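Local structure of putative lipoprotein (Bacteroides fragilis, 3NQI) at residues A[152-157]-A[164-169]; A[215-220]-A[238-243]; A[82-87]-A[194-199]. The protein is of unknown function but is probably a lipoprotein, possibly lipid-binding, and carries bound cadmium ions in this crystal. All coordinates share one frame; numbering follows the deposited sequence. Where two conformers were deposited one is given.

Interaction 1 (A[152-157]-A[164-169]). With CD (cadmium ion), chain E.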
ATOM      1  N   LEU A 152       4.979   0.975   6.983  1.00 17.17           N
ATOM      2  CA  LEU A 152       5.855   2.152   6.730  1.00 17.17           C
ATOM      3  C   LEU A 152       6.181   2.834   8.035  1.00 20.08           C
ATOM      4  O   LEU A 152       5.259   3.171   8.821  1.00 21.01           O
ATOM      5  CB  LEU A 152       5.263   3.152   5.777  1.00 20.36           C
ATOM      6  CG  LEU A 152       5.237   2.736   4.338  1.00 21.66           C
ATOM      7  CD1 LEU A 152       4.519   3.872   3.565  1.00 21.83           C
ATOM      8  CD2 LEU A 152       6.711   2.442   3.782  1.00 18.91           C
ATOM      9  N   VAL A 153       7.479   3.067   8.263  1.00 18.70           N
ATOM     10  CA  VAL A 153       7.939   3.695   9.501  1.00 17.59           C
ATOM     11  C   VAL A 153       8.686   5.007   9.181  1.00 19.03           C
ATOM     12  O   VAL A 153       9.602   5.051   8.346  1.00 20.46           O
ATOM     13  CB  VAL A 153       8.805   2.718  10.354  1.00 17.73           C
ATOM     14  CG1 VAL A 153       9.154   3.301  11.795  1.00 19.32           C
ATOM     15  CG2 VAL A 153       8.115   1.312  10.484  1.00 15.66           C
ATOM     16  N   CYS A 154       8.251   6.064   9.837  1.00 20.25           N
ATOM     17  CA  CYS A 154       8.949   7.348   9.905  1.00 19.87           C
ATOM     18  C   CYS A 154       9.681   7.431  11.248  1.00 20.41           C
ATOM     19  O   CYS A 154       9.057   7.377  12.338  1.00 22.46           O
ATOM     20  CB  CYS A 154       7.945   8.468   9.823  1.00 25.16           C
ATOM     21  SG  CYS A 154       8.748  10.079   9.793  1.00 27.20           S
ATOM     22  N   TYR A 155      11.003   7.508  11.195  1.00 20.23           N
ATOM     23  CA  TYR A 155      11.826   7.682  12.414  1.00 22.43           C
ATOM     24  C   TYR A 155      11.960   9.177  12.649  1.00 24.81           C
ATOM     25  O   TYR A 155      12.713   9.870  11.978  1.00 25.44           O
ATOM     26  CB  TYR A 155      13.197   6.987  12.322  1.00 24.75           C
ATOM     27  CG  TYR A 155      13.029   5.495  12.150  1.00 25.51           C
ATOM     28  CD1 TYR A 155      12.619   4.695  13.213  1.00 24.53           C
ATOM     29  CD2 TYR A 155      13.204   4.908  10.924  1.00 21.43           C
ATOM     30  CE1 TYR A 155      12.423   3.338  13.050  1.00 24.36           C
ATOM     31  CE2 TYR A 155      13.012   3.557  10.739  1.00 24.31           C
ATOM     32  CZ  TYR A 155      12.624   2.770  11.785  1.00 23.49           C
ATOM     33  OH  TYR A 155      12.384   1.435  11.584  1.00 23.87           O
ATOM     34  N   THR A 156      11.234   9.682  13.625  1.00 24.79           N
ATOM     35  CA  THR A 156      11.128  11.131  13.734  1.00 27.72           C
ATOM     36  C   THR A 156      12.401  11.855  14.216  1.00 29.99           C
ATOM     37  O   THR A 156      12.577  13.020  13.895  1.00 29.25           O
ATOM     38  CB  THR A 156       9.926  11.496  14.566  1.00 27.01           C
ATOM     39  OG1 THR A 156      10.061  10.890  15.856  1.00 28.37           O
ATOM     40  CG2 THR A 156       8.671  11.013  13.864  1.00 25.90           C
ATOM     41  N   ASP A 157      13.299  11.168  14.932  1.00 32.52           N
ATOM     42  CA  ASP A 157      14.606  11.756  15.288  1.00 35.61           C
ATOM     43  C   ASP A 157      15.397  12.168  14.055  1.00 35.98           C
ATOM     44  O   ASP A 157      16.229  13.031  14.139  1.00 37.72           O
ATOM     45  CB  ASP A 157      15.493  10.783  16.090  1.00 38.03           C
ATOM     46  CG  ASP A 157      15.052  10.631  17.556  1.00 39.97           C
ATOM     47  OD1 ASP A 157      14.154  11.394  18.014  1.00 42.90           O
ATOM     48  OD2 ASP A 157      15.606   9.740  18.242  1.00 48.50           O
ATOM     49  N   THR A 164      13.218  19.033   3.495  1.00 23.02           N
ATOM     50  CA  THR A 164      12.184  19.008   2.447  1.00 25.68           C
ATOM     51  C   THR A 164      11.806  17.577   1.953  1.00 25.92           C
ATOM     52  O   THR A 164      11.004  17.432   1.039  1.00 23.34           O
ATOM     53  CB  THR A 164      12.608  19.826   1.218  1.00 27.20           C
ATOM     54  OG1 THR A 164      13.805  19.266   0.665  1.00 26.41           O
ATOM     55  CG2 THR A 164      12.858  21.295   1.599  1.00 24.55           C
ATOM     56  N   ILE A 165      12.432  16.541   2.515  1.00 26.52           N
ATOM     57  CA  ILE A 165      12.251  15.158   2.056  1.00 24.69           C
ATOM     58  C   ILE A 165      11.731  14.363   3.207  1.00 24.97           C
ATOM     59  O   ILE A 165      12.311  14.401   4.273  1.00 28.17           O
ATOM     60  CB  ILE A 165      13.578  14.542   1.548  1.00 27.89           C
ATOM     61  CG1 ILE A 165      14.091  15.336   0.341  1.00 25.94           C
ATOM     62  CG2 ILE A 165      13.382  13.045   1.166  1.00 27.95           C
ATOM     63  CD1 ILE A 165      15.434  14.784  -0.202  1.00 30.34           C
ATOM     64  N   LEU A 166      10.616  13.667   3.027  1.00 23.05           N
ATOM     65  CA  LEU A 166      10.095  12.793   4.090  1.00 22.11           C
ATOM     66  C   LEU A 166      10.484  11.358   3.758  1.00 21.21           C
ATOM     67  O   LEU A 166      10.017  10.805   2.790  1.00 20.66           O
ATOM     68  CB  LEU A 166       8.582  12.891   4.167  1.00 22.72           C
ATOM     69  CG  LEU A 166       7.810  11.977   5.110  1.00 25.81           C
ATOM     70  CD1 LEU A 166       8.351  12.158   6.539  1.00 23.76           C
ATOM     71  CD2 LEU A 166       6.334  12.303   5.069  1.00 25.45           C
ATOM     72  N   LYS A 167      11.308  10.745   4.593  1.00 23.94           N
ATOM     73  CA  LYS A 167      11.858   9.421   4.312  1.00 22.59           C
ATOM     74  C   LYS A 167      11.108   8.390   5.150  1.00 22.07           C
ATOM     75  O   LYS A 167      10.997   8.517   6.407  1.00 23.90           O
ATOM     76  CB  LYS A 167      13.352   9.381   4.619  1.00 24.73           C
ATOM     77  CG  LYS A 167      13.989   7.972   4.410  1.00 31.33           C
ATOM     78  CD  LYS A 167      15.535   7.949   4.254  1.00 36.65           C
ATOM     79  CE  LYS A 167      16.273   9.046   4.994  1.00 43.38           C
ATOM     80  NZ  LYS A 167      17.716   9.006   4.677  1.00 54.03           N
ATOM     81  N   LEU A 168      10.571   7.386   4.476  1.00 18.50           N
ATOM     82  CA  LEU A 168       9.841   6.301   5.140  1.00 19.67           C
ATOM     83  C   LEU A 168      10.501   4.930   4.871  1.00 20.56           C
ATOM     84  O   LEU A 168      10.851   4.626   3.744  1.00 21.15           O
ATOM     85  CB  LEU A 168       8.404   6.278   4.684  1.00 20.16           C
ATOM     86  CG  LEU A 168       7.611   7.589   4.849  1.00 21.80           C
ATOM     87  CD1 LEU A 168       6.186   7.375   4.237  1.00 20.49           C
ATOM     88  CD2 LEU A 168       7.584   8.011   6.311  1.00 20.21           C
ATOM     89  N   TYR A 169      10.694   4.128   5.909  1.00 17.52           N
ATOM     90  CA  TYR A 169      11.262   2.796   5.735  1.00 19.36           C
ATOM     91  C   TYR A 169      10.142   1.762   5.604  1.00 19.62           C
ATOM     92  O   TYR A 169       9.236   1.770   6.402  1.00 18.63           O
ATOM     93  CB  TYR A 169      12.162   2.439   6.913  1.00 18.18           C
ATOM     94  CG  TYR A 169      13.454   3.181   6.841  1.00 22.37           C
ATOM     95  CD1 TYR A 169      13.541   4.512   7.226  1.00 21.81           C
ATOM     96  CD2 TYR A 169      14.615   2.552   6.335  1.00 28.22           C
ATOM     97  CE1 TYR A 169      14.735   5.185   7.118  1.00 27.01           C
ATOM     98  CE2 TYR A 169      15.800   3.230   6.220  1.00 28.09           C
ATOM     99  CZ  TYR A 169      15.850   4.544   6.610  1.00 29.36           C
ATOM    100  OH  TYR A 169      17.039   5.228   6.532  1.00 36.68           O
TER
HETATM  101 CD    CD E 300      14.034  13.794   5.666  0.50 41.96          CD
HETATM  102  O   HOH W   1      12.471   7.759   8.524  1.00 27.24           O
HETATM  103  O   HOH W   2      12.446  11.977   6.947  1.00 22.63           O
HETATM  104  O   HOH W   3      15.747  12.725   3.938  1.00 32.78           O
HETATM  105  O   HOH W   4      12.435  14.644   7.244  1.00 46.34           O

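Interaction 2 (A[215-220]-A[238-243])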
ATOM      1  N   ILE A 215       8.418  12.374  -0.944  1.00 19.53           N
ATOM      2  CA  ILE A 215       8.416  11.276   0.016  1.00 18.88           C
ATOM      3  C   ILE A 215       9.293  10.180  -0.583  1.00 20.14           C
ATOM      4  O   ILE A 215       9.227   9.881  -1.797  1.00 19.81           O
ATOM      5  CB  ILE A 215       7.008  10.723   0.282  1.00 18.14           C
ATOM      6  CG1 ILE A 215       6.076  11.860   0.776  1.00 23.35           C
ATOM      7  CG2 ILE A 215       7.099   9.495   1.254  1.00 18.75           C
ATOM      8  CD1 ILE A 215       4.541  11.521   0.851  1.00 21.62           C
ATOM      9  N   THR A 216      10.191   9.630   0.223  1.00 20.27           N
ATOM     10  CA  THR A 216      11.021   8.559  -0.285  1.00 21.85           C
ATOM     11  C   THR A 216      10.687   7.301   0.494  1.00 21.29           C
ATOM     12  O   THR A 216      10.409   7.328   1.711  1.00 24.28           O
ATOM     13  CB  THR A 216      12.558   8.863  -0.242  1.00 24.47           C
ATOM     14  OG1 THR A 216      12.945   9.091   1.113  1.00 25.39           O
ATOM     15  CG2 THR A 216      12.902  10.050  -1.124  1.00 20.31           C
ATOM     16  N   ILE A 217      10.682   6.197  -0.226  1.00 23.83           N
ATOM     17  CA  ILE A 217      10.344   4.891   0.376  1.00 19.59           C
ATOM     18  C   ILE A 217      11.595   4.017   0.250  1.00 19.97           C
ATOM     19  O   ILE A 217      12.079   3.751  -0.833  1.00 17.77           O
ATOM     20  CB  ILE A 217       9.181   4.211  -0.354  1.00 21.12           C
ATOM     21  CG1 ILE A 217       7.925   5.135  -0.441  1.00 24.52           C
ATOM     22  CG2 ILE A 217       8.853   2.830   0.282  1.00 14.17           C
ATOM     23  CD1 ILE A 217       7.259   5.481   0.825  1.00 18.05           C
ATOM     24  N   VAL A 218      12.098   3.559   1.375  1.00 17.27           N
ATOM     25  CA  VAL A 218      13.326   2.803   1.431  1.00 19.48           C
ATOM     26  C   VAL A 218      12.966   1.300   1.634  1.00 20.39           C
ATOM     27  O   VAL A 218      12.428   0.937   2.703  1.00 19.32           O
ATOM     28  CB  VAL A 218      14.241   3.265   2.598  1.00 21.07           C
ATOM     29  CG1 VAL A 218      15.606   2.497   2.507  1.00 24.65           C
ATOM     30  CG2 VAL A 218      14.530   4.797   2.558  1.00 20.82           C
ATOM     31  N   ALA A 219      13.264   0.445   0.657  1.00 18.11           N
ATOM     32  CA  ALA A 219      12.949  -1.009   0.754  1.00 18.53           C
ATOM     33  C   ALA A 219      14.195  -1.914   0.660  1.00 19.17           C
ATOM     34  O   ALA A 219      15.144  -1.583  -0.064  1.00 20.91           O
ATOM     35  CB  ALA A 219      11.955  -1.394  -0.352  1.00 17.13           C
ATOM     36  N   GLN A 220      14.188  -3.035   1.392  1.00 18.55           N
ATOM     37  CA  GLN A 220      15.141  -4.148   1.175  1.00 19.75           C
ATOM     38  C   GLN A 220      14.517  -5.136   0.203  1.00 22.30           C
ATOM     39  O   GLN A 220      13.420  -5.703   0.451  1.00 24.01           O
ATOM     40  CB  GLN A 220      15.546  -4.836   2.485  1.00 21.59           C
ATOM     41  CG  GLN A 220      16.298  -3.938   3.389  1.00 26.43           C
ATOM     42  CD  GLN A 220      16.794  -4.634   4.633  1.00 34.58           C
ATOM     43  OE1 GLN A 220      17.956  -5.090   4.708  1.00 35.46           O
ATOM     44  NE2 GLN A 220      15.934  -4.691   5.632  1.00 21.95           N
ATOM     45  N   TYR A 238      12.583   4.490  -3.522  1.00 22.68           N
ATOM     46  CA  TYR A 238      11.606   4.891  -4.570  1.00 19.96           C
ATOM     47  C   TYR A 238      11.101   6.329  -4.243  1.00 21.49           C
ATOM     48  O   TYR A 238      10.913   6.665  -3.097  1.00 22.49           O
ATOM     49  CB  TYR A 238      10.420   3.924  -4.561  1.00 20.12           C
ATOM     50  CG  TYR A 238      10.757   2.496  -4.956  1.00 17.30           C
ATOM     51  CD1 TYR A 238      11.325   1.596  -4.042  1.00 19.41           C
ATOM     52  CD2 TYR A 238      10.496   2.045  -6.230  1.00 22.12           C
ATOM     53  CE1 TYR A 238      11.621   0.275  -4.410  1.00 18.76           C
ATOM     54  CE2 TYR A 238      10.751   0.729  -6.590  1.00 21.57           C
ATOM     55  CZ  TYR A 238      11.324  -0.144  -5.688  1.00 22.55           C
ATOM     56  OH  TYR A 238      11.553  -1.462  -6.088  1.00 22.14           O
ATOM     57  N   GLU A 239      10.928   7.182  -5.248  1.00 20.89           N
ATOM     58  CA  GLU A 239      10.556   8.542  -4.953  1.00 21.99           C
ATOM     59  C   GLU A 239       9.105   8.830  -5.313  1.00 21.99           C
ATOM     60  O   GLU A 239       8.649   8.412  -6.355  1.00 24.11           O
ATOM     61  CB  GLU A 239      11.436   9.509  -5.736  1.00 22.48           C
ATOM     62  CG  GLU A 239      12.856   9.371  -5.445  1.00 29.47           C
ATOM     63  CD  GLU A 239      13.690  10.431  -6.222  1.00 27.16           C
ATOM     64  OE1 GLU A 239      13.421  10.614  -7.446  1.00 28.85           O
ATOM     65  OE2 GLU A 239      14.572  11.050  -5.618  1.00 38.09           O
ATOM     66  N   ILE A 240       8.428   9.586  -4.451  1.00 22.85           N
ATOM     67  CA  ILE A 240       7.088  10.131  -4.751  1.00 22.66           C
ATOM     68  C   ILE A 240       7.080  11.671  -4.695  1.00 20.73           C
ATOM     69  O   ILE A 240       7.277  12.270  -3.634  1.00 20.19           O
ATOM     70  CB  ILE A 240       6.066   9.569  -3.745  1.00 21.04           C
ATOM     71  CG1 ILE A 240       6.068   8.038  -3.756  1.00 21.80           C
ATOM     72  CG2 ILE A 240       4.621  10.134  -4.029  1.00 22.24           C
ATOM     73  CD1 ILE A 240       5.261   7.393  -2.555  1.00 18.96           C
ATOM     74  N   GLU A 241       6.883  12.330  -5.817  1.00 21.75           N
ATOM     75  CA  GLU A 241       6.781  13.789  -5.791  1.00 27.50           C
ATOM     76  C   GLU A 241       5.448  14.157  -5.084  1.00 27.30           C
ATOM     77  O   GLU A 241       4.400  13.656  -5.447  1.00 31.24           O
ATOM     78  CB  GLU A 241       6.915  14.366  -7.212  1.00 30.29           C
ATOM     79  CG  GLU A 241       8.240  13.973  -7.944  1.00 37.99           C
ATOM     80  CD  GLU A 241       9.553  14.377  -7.204  1.00 53.87           C
ATOM     81  OE1 GLU A 241       9.605  15.490  -6.624  1.00 54.61           O
ATOM     82  OE2 GLU A 241      10.533  13.568  -7.215  1.00 52.28           O
ATOM     83  N   TYR A 242       5.516  14.888  -3.970  1.00 25.25           N
ATOM     84  CA  TYR A 242       4.327  15.115  -3.151  1.00 24.41           C
ATOM     85  C   TYR A 242       3.553  16.336  -3.648  1.00 25.58           C
ATOM     86  O   TYR A 242       4.082  17.442  -3.651  1.00 27.12           O
ATOM     87  CB  TYR A 242       4.673  15.231  -1.670  1.00 24.10           C
ATOM     88  CG  TYR A 242       3.450  15.386  -0.786  1.00 26.59           C
ATOM     89  CD1 TYR A 242       2.532  14.351  -0.635  1.00 24.16           C
ATOM     90  CD2 TYR A 242       3.160  16.595  -0.179  1.00 29.31           C
ATOM     91  CE1 TYR A 242       1.398  14.504   0.158  1.00 24.43           C
ATOM     92  CE2 TYR A 242       2.027  16.756   0.610  1.00 26.96           C
ATOM     93  CZ  TYR A 242       1.143  15.716   0.762  1.00 23.04           C
ATOM     94  OH  TYR A 242       0.008  15.885   1.541  1.00 22.27           O
ATOM     95  N   LYS A 243       2.316  16.128  -4.079  1.00 23.06           N
ATOM     96  CA  LYS A 243       1.492  17.189  -4.648  1.00 26.48           C
ATOM     97  C   LYS A 243       0.309  17.547  -3.786  1.00 25.85           C
ATOM     98  O   LYS A 243      -0.224  16.694  -3.045  1.00 24.24           O
ATOM     99  CB  LYS A 243       1.026  16.770  -6.033  1.00 29.68           C
ATOM    100  CG  LYS A 243       2.212  16.490  -6.947  1.00 37.07           C
ATOM    101  CD  LYS A 243       1.906  16.654  -8.412  1.00 46.24           C
ATOM    102  CE  LYS A 243       3.148  16.323  -9.255  1.00 51.54           C
ATOM    103  NZ  LYS A 243       2.848  16.418 -10.729  1.00 50.58           N
TER

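Interaction 3 (A[82-87]-A[194-199])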
ATOM      1  N   ALA A  82      -2.930  -0.578   4.985  1.00 19.95           N
ATOM      2  CA  ALA A  82      -1.727  -0.946   5.700  1.00 20.82           C
ATOM      3  C   ALA A  82      -1.301   0.151   6.705  1.00 21.43           C
ATOM      4  O   ALA A  82      -1.757   1.280   6.634  1.00 18.90           O
ATOM      5  CB  ALA A  82      -0.587  -1.295   4.703  1.00 19.51           C
ATOM      6  N   THR A  83      -0.498  -0.227   7.707  1.00 18.56           N
ATOM      7  CA  THR A  83      -0.127   0.673   8.775  1.00 19.87           C
ATOM      8  C   THR A  83       1.098   1.533   8.548  1.00 20.81           C
ATOM      9  O   THR A  83       2.154   1.048   8.162  1.00 19.96           O
ATOM     10  CB  THR A  83       0.138  -0.135  10.018  1.00 22.65           C
ATOM     11  OG1 THR A  83      -1.042  -0.881  10.233  1.00 27.28           O
ATOM     12  CG2 THR A  83       0.452   0.748  11.225  1.00 27.05           C
ATOM     13  N   ALA A  84       0.933   2.826   8.777  1.00 19.51           N
ATOM     14  CA  ALA A  84       2.076   3.759   8.795  1.00 21.73           C
ATOM     15  C   ALA A  84       2.247   4.272  10.219  1.00 23.63           C
ATOM     16  O   ALA A  84       1.278   4.627  10.869  1.00 24.03           O
ATOM     17  CB  ALA A  84       1.833   4.889   7.834  1.00 24.61           C
ATOM     18  N   ILE A  85       3.459   4.249  10.730  1.00 21.44           N
ATOM     19  CA  ILE A  85       3.727   4.700  12.067  1.00 22.20           C
ATOM     20  C   ILE A  85       4.898   5.710  12.172  1.00 25.48           C
ATOM     21  O   ILE A  85       5.730   5.827  11.249  1.00 23.50           O
ATOM     22  CB  ILE A  85       3.976   3.533  13.026  1.00 27.63           C
ATOM     23  CG1 ILE A  85       5.227   2.786  12.665  1.00 31.62           C
ATOM     24  CG2 ILE A  85       2.768   2.535  13.115  1.00 32.65           C
ATOM     25  CD1 ILE A  85       6.078   2.587  13.866  1.00 39.81           C
ATOM     26  N   THR A  86       4.940   6.456  13.289  1.00 23.68           N
ATOM     27  CA  THR A  86       6.084   7.264  13.621  1.00 26.27           C
ATOM     28  C   THR A  86       6.630   6.663  14.884  1.00 28.17           C
ATOM     29  O   THR A  86       5.883   6.180  15.701  1.00 29.26           O
ATOM     30  CB  THR A  86       5.700   8.718  13.938  1.00 30.69           C
ATOM     31  OG1 THR A  86       4.676   8.717  14.937  1.00 32.15           O
ATOM     32  CG2 THR A  86       5.160   9.409  12.693  1.00 28.55           C
ATOM     33  N   THR A  87       7.934   6.637  15.001  1.00 26.79           N
ATOM     34  CA  THR A  87       8.580   6.267  16.245  1.00 30.11           C
ATOM     35  C   THR A  87       9.900   7.070  16.218  1.00 28.57           C
ATOM     36  O   THR A  87      10.329   7.467  15.161  1.00 26.06           O
ATOM     37  CB  THR A  87       8.794   4.761  16.327  1.00 30.35           C
ATOM     38  OG1 THR A  87       9.303   4.434  17.615  1.00 37.68           O
ATOM     39  CG2 THR A  87       9.793   4.279  15.230  1.00 30.45           C
ATOM     40  N   TYR A 194      -1.617   3.488   2.474  1.00 17.08           N
ATOM     41  CA  TYR A 194      -1.156   4.070   3.744  1.00 17.31           C
ATOM     42  C   TYR A 194      -1.700   5.462   3.959  1.00 20.89           C
ATOM     43  O   TYR A 194      -1.395   6.407   3.204  1.00 17.79           O
ATOM     44  CB  TYR A 194       0.379   4.175   3.821  1.00 19.82           C
ATOM     45  CG  TYR A 194       1.053   2.842   3.692  1.00 15.78           C
ATOM     46  CD1 TYR A 194       1.306   2.283   2.450  1.00 15.36           C
ATOM     47  CD2 TYR A 194       1.362   2.119   4.795  1.00 15.82           C
ATOM     48  CE1 TYR A 194       1.859   1.015   2.328  1.00 18.27           C
ATOM     49  CE2 TYR A 194       1.961   0.850   4.699  1.00 18.02           C
ATOM     50  CZ  TYR A 194       2.201   0.310   3.501  1.00 17.32           C
ATOM     51  OH  TYR A 194       2.744  -0.953   3.427  1.00 18.64           O
ATOM     52  N   GLU A 195      -2.478   5.600   5.031  1.00 16.76           N
ATOM     53  CA  GLU A 195      -2.919   6.933   5.453  1.00 20.39           C
ATOM     54  C   GLU A 195      -1.765   7.586   6.206  1.00 19.11           C
ATOM     55  O   GLU A 195      -1.367   7.127   7.274  1.00 19.92           O
ATOM     56  CB  GLU A 195      -4.185   6.820   6.367  1.00 24.25           C
ATOM     57  CG  GLU A 195      -5.132   8.014   6.295  1.00 31.02           C
ATOM     58  CD  GLU A 195      -4.558   9.310   6.883  1.00 33.07           C
ATOM     59  OE1 GLU A 195      -3.678   9.245   7.773  1.00 40.50           O
ATOM     60  OE2 GLU A 195      -5.035  10.392   6.515  1.00 40.66           O
ATOM     61  N   ILE A 196      -1.248   8.685   5.694  1.00 17.22           N
ATOM     62  CA  ILE A 196      -0.025   9.275   6.205  1.00 19.37           C
ATOM     63  C   ILE A 196      -0.219  10.677   6.864  1.00 21.91           C
ATOM     64  O   ILE A 196       0.754  11.326   7.159  1.00 19.03           O
ATOM     65  CB  ILE A 196       1.061   9.339   5.163  1.00 17.22           C
ATOM     66  CG1 ILE A 196       0.602  10.154   3.947  1.00 18.49           C
ATOM     67  CG2 ILE A 196       1.515   7.893   4.756  1.00 19.08           C
ATOM     68  CD1 ILE A 196       1.788  10.657   3.128  1.00 23.03           C
ATOM     69  N   SER A 197      -1.460  11.068   7.179  1.00 18.44           N
ATOM     70  CA  SER A 197      -1.700  12.389   7.754  0.50 20.97           C
ATOM     71  C   SER A 197      -0.984  12.561   9.084  1.00 20.11           C
ATOM     72  O   SER A 197      -0.436  13.629   9.372  1.00 19.54           O
ATOM     73  CB  SER A 197      -3.192  12.650   7.921  0.50 21.24           C
ATOM     74  OG  SER A 197      -3.800  12.699   6.651  0.50 26.85           O
ATOM     75  N   GLN A 198      -0.951  11.523   9.869  1.00 17.15           N
ATOM     76  CA  GLN A 198      -0.273  11.628  11.173  1.00 21.11           C
ATOM     77  C   GLN A 198       1.234  11.779  10.968  1.00 21.45           C
ATOM     78  O   GLN A 198       1.856  12.601  11.632  1.00 22.73           O
ATOM     79  CB  GLN A 198      -0.581  10.453  12.083  1.00 22.96           C
ATOM     80  CG  GLN A 198      -2.031  10.476  12.629  1.00 33.09           C
ATOM     81  CD  GLN A 198      -2.356   9.319  13.557  1.00 41.04           C
ATOM     82  OE1 GLN A 198      -1.599   8.364  13.647  1.00 46.87           O
ATOM     83  NE2 GLN A 198      -3.486   9.418  14.270  1.00 42.71           N
ATOM     84  N   ILE A 199       1.769  11.090   9.960  1.00 19.25           N
ATOM     85  CA  ILE A 199       3.190  11.161   9.641  0.50 17.71           C
ATOM     86  C   ILE A 199       3.529  12.572   9.164  1.00 19.48           C
ATOM     87  O   ILE A 199       4.510  13.174   9.613  1.00 18.11           O
ATOM     88  CB  ILE A 199       3.619  10.181   8.540  0.50 17.59           C
ATOM     89  CG1 ILE A 199       3.175   8.741   8.820  0.50 22.12           C
ATOM     90  CG2 ILE A 199       5.111  10.240   8.394  0.50 14.96           C
ATOM     91  CD1 ILE A 199       3.320   8.313  10.230  0.50 24.31           C
TER
HETATM   92  O   HOH W   5      -3.283   3.453   6.663  1.00 25.80           O
HETATM   93  O   HOH W   6       0.843   7.050  11.580  1.00 37.22           O
HETATM   94  O   HOH W   7      -1.626   4.100   8.944  1.00 40.18           O

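Interaction 1 (A[152-157]-A[164-169])
Leu166, Leu168 and Tyr169 press against residues 152-155, the last residues of strand 148-155, to form one end of a beta hairpin. Ahead of them, Ile165 O binds a cadmium ion at 2.3 Å, together with three waters and Asp163 OD2. Leu166 then turns toward Cys154, with Leu166 CD1 3.9 Å from Cys154 SG; SG stands anti to the backbone N of Cys154 (chi1 -176°). Lys167 contributes its backbone: Lys167 N donates to water 2 of the cadmium shell, while Lys167 O accepts a hydrogen bond from water 1, which in turn accepts one from Tyr155 N. That water bridges the backbones where the next pair of the ladder would close, because the strands splay apart here, their directions differing by 130°. Leu168 drops to the side held by Leu152 and Cys154: its CD2 lies 3.6 Å from Cys154 CB, and its CD1 meets Leu152 CD1 where the two side chains cross at about a right angle. Helix 197-207 packs on this side through Ile199. Tyr169 closes the ladder as an antiparallel hydrogen-bonded pair with Val153: Tyr169 N donates to Val153 O at 2.8 Å, and Val153 N to Tyr169 O at 2.9 Å. On the Val153 side, the Tyr155 ring turns its edge to the Tyr169 ring in an offset edge-to-face pair, with centroids 5.6 Å apart. Tyr155 OH is hydrogen-bonded to Asp95 and Arg171. Two direct bonds and apolar packing thus lock one end of the hairpin, while water and metal take up backbone polar groups where the strands part.

Interaction 2 (A[215-220]-A[238-243])
Ile215 and Ile240 face each other as an antiparallel hydrogen-bonded pair, and Ile215 is the residue most covered by the contact. Ile240 N donates to Ile215 O at 2.8 Å, and Ile215 N returns a bond to Ile240 O. The tip of Ile215 goes on to Tyr242, where Ile215 CD1 stands 3.8 Å from the ring atom Tyr242 CD1; Tyr242 CG lies anti to its backbone N (chi1 -177°). Beyond that ring, Tyr242 OH bonds to Glu121 O, the backbone of a residue that binds another cadmium ion. Strands 214-221 and 234-241 follow each other in the chain as a beta hairpin; the side chains of Ile215, Ile217, Tyr238 and Ile240 all lie on one face of the sheet, and Ile124 of strand 123-132 packs on the three isoleucines. On that face Ile240 CD1 leans across to Ile217 CG1 at 4.1 Å. Tyr238 forms the second hydrogen-bonded pair, its N donating to Ile217 O at 2.8 Å and its O accepting from Ile217 N. The same Ile217 O sits in the plane of the Tyr238 ring at its edge, 3.9 Å from Tyr238 CD1. Tyr238 OH reaches Gln221 and Leu105 N, whereas on the other face Glu239 forms a salt bridge with Lys214.

Interaction 3 (A[82-87]-A[194-199])
Ala82 and Tyr194 mark one of two places where the backbones come nearest, with CA atoms 5.4 Å apart, and Thr86 and Ile199 mark the other, at 6.3 Å between CA atoms. Two waters link the backbones. One accepts a hydrogen bond from Glu195 N and donates to Ala82 O at 2.7 Å; a second accepts from Ala84 N and donates weakly to Glu195 O. The side chains meet more directly. Tyr194 sets its CG anti to the carbonyl carbon (chi1 -60°), and the ring lies beside Ala82, whose CB is 3.3 Å from Tyr194 CE2. Thr83 O approaches the edge of the same ring at 3.5 Å from Tyr194 CE2, and the phenol oxygen goes on to bond with Phe150 O. Ala84 CB points toward the other segment and touches Tyr194, Ile196 and Ile199, 4.1 Å from Tyr194 CD2. Past it, in one of two conformers of Ile199, Ile199 CD1 comes near Ile85 O and Thr86 CG2, the latter approach tight and doubtful. Ile196 is the N-cap residue of helix 197-207, and Glu195 OE1 accepts from Ser197 N at 2.9 Å, from above the carboxylate plane. The strand thus gives way to helix here, with small apolar groups packing on the tyrosine and isoleucine while waters bridge backbone groups that no direct bond between the segments joins, one of them only weakly.

Overall arrangement
Interactions 1 and 2 are buried strand pairs of neighbouring hairpins, joined edge to edge: strands 165-174 and 214-221 run side by side, with Leu168 N and Leu166 O bonded to the backbone of Thr216. Interaction 3 is only partly buried. Its strand 78-87 runs beside strand 148-155 of interaction 1, where Leu152 O bonds to Ile85 N, and its helix start packs on Cys154, Leu166 and Leu168. Interaction 2 has the fullest ladder, four direct backbone bonds; interaction 1 has two and finishes in water and cadmium; interaction 3 has none and rests on apolar contacts and water bridges. Ile215 and Ile196 bring interactions 2 and 3 into contact.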